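Glucose-6-phosphate 1-dehydrogenase (Kluyveromyces lactis, PDB 7E6I) catalyses the NADP-dependent oxidation of glucose 6-phosphate to 6-phosphogluconolactone, probably as the rate-limiting first step of the oxidative pentose phosphate pathway. Local coordinates at residues A[266-271]-A[430-435]. Sequence-based numbering, arbitrary orientation.
Sequences VRDEKV and FVRDDE
Arg432 joins Asp268 to Asp434 in a salt-bridge network between helix 263-276 and the start of helix 433-451. Its NH1 and NH2 fork end-on around a single oxygen of Asp268, with NH2 2.9 Å from OD1. Along its other edge the guanidinium takes Asp434 side-on, NE donating to OD1 at 2.8 Å and NH2 to OD2, so the accepting oxygens of both aspartates lie near its plane, although the Asp268 carboxylate is turned 64° from it. The chain runs out with CG anti to the backbone N (chi1 -155°) and bends at chi3 to bring this edge to Asp434. An alanine in place of Arg432 would probably leave Asp268 and Asp434 without their shared counter-charge and the Arg267 guanidinium without CG and CD beside it.

A second ion pair links Lys270 NZ to Glu435 OE2 at 3.1 Å, on the syn side of the carboxylate; Gln248 of helix 236-254 binds both. The other oxygen, Glu435 OE1, accepts the backbone N of Arg432, the N-cap residue, at 2.9 Å. Water 2 ties Lys270 NZ to this oxygen and to Phe430 O. Lys270 also approaches Leu185, a probable substrate-binding residue.

Arg267 bonds through NH1 to Phe430 O (2.9 Å), approaching from above the carbonyl plane. Arg432 CB lies over the centre of its guanidinium, 3.5 Å above the plane, and the two guanidinium planes stand 88° apart.

Val271 sets its CG2 methyl against the Asp434 carboxylate, 3.3 Å from OD1, and makes aliphatic contact with Glu435 CB.

The two arginines come within 4.4 Å (Arg267 NE to Arg432 NH1), a repulsion probably offset by Glu264, which forms salt bridges with both. Interleaved acidic and basic groups thus tie helix 263-276 to the start of helix 433-451 and the loop before it, through polar bonds that probably fix both arginines.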
ATOM      1  N   VAL A 266      -3.017  15.935  -6.244  1.00 23.91           N
ATOM      2  CA  VAL A 266      -2.674  15.078  -5.112  1.00 26.95           C
ATOM      3  C   VAL A 266      -1.253  14.577  -5.263  1.00 25.40           C
ATOM      4  O   VAL A 266      -0.439  14.629  -4.332  1.00 24.80           O
ATOM      5  CB  VAL A 266      -3.658  13.901  -5.001  1.00 26.07           C
ATOM      6  CG1 VAL A 266      -3.205  12.975  -3.927  1.00 24.46           C
ATOM      7  CG2 VAL A 266      -5.054  14.399  -4.694  1.00 26.13           C
ATOM      8  N   ARG A 267      -0.927  14.099  -6.454  1.00 26.74           N
ATOM      9  CA  ARG A 267       0.374  13.491  -6.653  1.00 26.65           C
ATOM     10  C   ARG A 267       1.486  14.540  -6.599  1.00 26.41           C
ATOM     11  O   ARG A 267       2.542  14.287  -6.017  1.00 26.25           O
ATOM     12  CB  ARG A 267       0.350  12.703  -7.956  1.00 25.02           C
ATOM     13  CG  ARG A 267       0.181  11.227  -7.686  1.00 32.10           C
ATOM     14  CD  ARG A 267      -0.707  10.463  -8.627  1.00 28.89           C
ATOM     15  NE  ARG A 267      -0.342  10.578 -10.030  1.00 30.22           N
ATOM     16  CZ  ARG A 267      -0.008   9.558 -10.824  1.00 32.81           C
ATOM     17  NH1 ARG A 267       0.063   8.313 -10.364  1.00 29.55           N
ATOM     18  NH2 ARG A 267       0.266   9.795 -12.101  1.00 33.80           N
ATOM     19  N   ASP A 268       1.243  15.739  -7.130  1.00 25.44           N
ATOM     20  CA  ASP A 268       2.229  16.813  -7.033  1.00 25.28           C
ATOM     21  C   ASP A 268       2.585  17.115  -5.584  1.00 27.98           C
ATOM     22  O   ASP A 268       3.748  17.404  -5.270  1.00 27.38           O
ATOM     23  CB  ASP A 268       1.701  18.097  -7.685  1.00 31.72           C
ATOM     24  CG  ASP A 268       1.669  18.037  -9.209  1.00 30.09           C
ATOM     25  OD1 ASP A 268       2.357  17.188  -9.820  1.00 29.38           O
ATOM     26  OD2 ASP A 268       0.934  18.861  -9.790  1.00 33.24           O
ATOM     27  N   GLU A 269       1.592  17.102  -4.687  1.00 24.75           N
ATOM     28  CA  GLU A 269       1.896  17.436  -3.301  1.00 26.25           C
ATOM     29  C   GLU A 269       2.647  16.302  -2.608  1.00 25.41           C
ATOM     30  O   GLU A 269       3.505  16.561  -1.753  1.00 21.52           O
ATOM     31  CB  GLU A 269       0.618  17.780  -2.543  1.00 22.80           C
ATOM     32  CG  GLU A 269      -0.101  19.029  -3.056  1.00 25.58           C
ATOM     33  CD  GLU A 269       0.787  20.271  -3.125  1.00 29.44           C
ATOM     34  OE1 GLU A 269       1.674  20.439  -2.262  1.00 29.03           O
ATOM     35  OE2 GLU A 269       0.588  21.101  -4.034  1.00 35.32           O
ATOM     36  N   LYS A 270       2.357  15.047  -2.971  1.00 22.71           N
ATOM     37  CA  LYS A 270       3.128  13.937  -2.428  1.00 24.58           C
ATOM     38  C   LYS A 270       4.595  14.028  -2.861  1.00 25.41           C
ATOM     39  O   LYS A 270       5.506  13.963  -2.023  1.00 21.03           O
ATOM     40  CB  LYS A 270       2.495  12.616  -2.847  1.00 22.69           C
ATOM     41  CG  LYS A 270       1.131  12.388  -2.220  1.00 21.49           C
ATOM     42  CD  LYS A 270       0.399  11.251  -2.903  1.00 23.51           C
ATOM     43  CE  LYS A 270       0.802   9.922  -2.325  1.00 24.15           C
ATOM     44  NZ  LYS A 270       0.314   8.723  -3.076  1.00 28.69           N
ATOM     45  N   VAL A 271       4.836  14.232  -4.161  1.00 23.83           N
ATOM     46  CA  VAL A 271       6.196  14.414  -4.648  1.00 23.90           C
ATOM     47  C   VAL A 271       6.853  15.591  -3.942  1.00 24.12           C
ATOM     48  O   VAL A 271       8.016  15.516  -3.522  1.00 25.62           O
ATOM     49  CB  VAL A 271       6.200  14.597  -6.180  1.00 29.32           C
ATOM     50  CG1 VAL A 271       7.614  14.906  -6.672  1.00 27.79           C
ATOM     51  CG2 VAL A 271       5.648  13.346  -6.877  1.00 24.23           C
ATOM     52  N   PHE A 430      -2.459   5.961  -7.071  1.00 27.02           N
ATOM     53  CA  PHE A 430      -1.420   5.191  -7.740  1.00 26.29           C
ATOM     54  C   PHE A 430      -0.121   5.989  -7.754  1.00 27.43           C
ATOM     55  O   PHE A 430      -0.138   7.223  -7.712  1.00 30.42           O
ATOM     56  CB  PHE A 430      -1.843   4.817  -9.156  1.00 25.99           C
ATOM     57  CG  PHE A 430      -3.131   4.048  -9.216  1.00 28.40           C
ATOM     58  CD1 PHE A 430      -4.351   4.706  -9.241  1.00 28.12           C
ATOM     59  CD2 PHE A 430      -3.121   2.666  -9.254  1.00 28.37           C
ATOM     60  CE1 PHE A 430      -5.535   3.985  -9.293  1.00 31.84           C
ATOM     61  CE2 PHE A 430      -4.293   1.942  -9.315  1.00 29.62           C
ATOM     62  CZ  PHE A 430      -5.501   2.590  -9.336  1.00 30.46           C
ATOM     63  N   VAL A 431       1.009   5.271  -7.808  1.00 26.64           N
ATOM     64  CA  VAL A 431       2.328   5.876  -7.679  1.00 27.38           C
ATOM     65  C   VAL A 431       2.755   6.450  -9.016  1.00 28.51           C
ATOM     66  O   VAL A 431       2.646   5.793 -10.060  1.00 27.71           O
ATOM     67  CB  VAL A 431       3.363   4.847  -7.179  1.00 29.42           C
ATOM     68  CG1 VAL A 431       4.610   5.566  -6.723  1.00 27.72           C
ATOM     69  CG2 VAL A 431       2.795   3.974  -6.051  1.00 28.30           C
ATOM     70  N   ARG A 432       3.271   7.669  -8.984  1.00 29.61           N
ATOM     71  CA  ARG A 432       3.802   8.321 -10.171  1.00 31.23           C
ATOM     72  C   ARG A 432       5.311   8.096 -10.272  1.00 30.99           C
ATOM     73  O   ARG A 432       5.981   7.756  -9.289  1.00 31.51           O
ATOM     74  CB  ARG A 432       3.478   9.816 -10.149  1.00 29.96           C
ATOM     75  CG  ARG A 432       3.428  10.450 -11.514  1.00 30.70           C
ATOM     76  CD  ARG A 432       2.783  11.823 -11.441  1.00 30.46           C
ATOM     77  NE  ARG A 432       3.650  12.816 -10.819  1.00 27.66           N
ATOM     78  CZ  ARG A 432       3.208  14.000 -10.402  1.00 30.51           C
ATOM     79  NH1 ARG A 432       1.918  14.313 -10.540  1.00 29.70           N
ATOM     80  NH2 ARG A 432       4.041  14.870  -9.843  1.00 29.86           N
ATOM     81  N   ASP A 433       5.844   8.300 -11.479  1.00 30.41           N
ATOM     82  CA  ASP A 433       7.244   7.966 -11.725  1.00 33.10           C
ATOM     83  C   ASP A 433       8.202   8.842 -10.910  1.00 30.77           C
ATOM     84  O   ASP A 433       9.204   8.337 -10.383  1.00 31.12           O
ATOM     85  CB  ASP A 433       7.555   8.051 -13.222  1.00 33.42           C
ATOM     86  CG  ASP A 433       7.314   9.439 -13.796  1.00 36.90           C
ATOM     87  OD1 ASP A 433       6.286  10.062 -13.446  1.00 37.06           O
ATOM     88  OD2 ASP A 433       8.139   9.907 -14.610  1.00 39.06           O
ATOM     89  N   ASP A 434       7.916  10.147 -10.770  1.00 28.27           N
ATOM     90  CA  ASP A 434       8.794  10.974  -9.939  1.00 29.62           C
ATOM     91  C   ASP A 434       8.657  10.621  -8.462  1.00 30.89           C
ATOM     92  O   ASP A 434       9.651  10.653  -7.717  1.00 31.44           O
ATOM     93  CB  ASP A 434       8.537  12.474 -10.161  1.00 28.31           C
ATOM     94  CG  ASP A 434       7.061  12.886 -10.011  1.00 30.66           C
ATOM     95  OD1 ASP A 434       6.170  12.015  -9.897  1.00 31.43           O
ATOM     96  OD2 ASP A 434       6.789  14.116 -10.032  1.00 28.23           O
ATOM     97  N   GLU A 435       7.446  10.262  -8.039  1.00 26.73           N
ATOM     98  CA  GLU A 435       7.222   9.749  -6.693  1.00 28.41           C
ATOM     99  C   GLU A 435       8.106   8.535  -6.415  1.00 30.85           C
ATOM    100  O   GLU A 435       8.755   8.436  -5.363  1.00 30.31           O
ATOM    101  CB  GLU A 435       5.742   9.393  -6.560  1.00 28.88           C
ATOM    102  CG  GLU A 435       5.247   9.074  -5.183  1.00 27.52           C
ATOM    103  CD  GLU A 435       3.746   8.756  -5.184  1.00 31.99           C
ATOM    104  OE1 GLU A 435       3.107   8.799  -6.269  1.00 29.55           O
ATOM    105  OE2 GLU A 435       3.196   8.466  -4.099  1.00 33.50           O
TER
HETATM  106  O   HOH W   1       0.570   5.300 -11.457  1.00 30.15           O
HETATM  107  O   HOH W   2       0.310   8.864  -5.607  1.00 28.05           O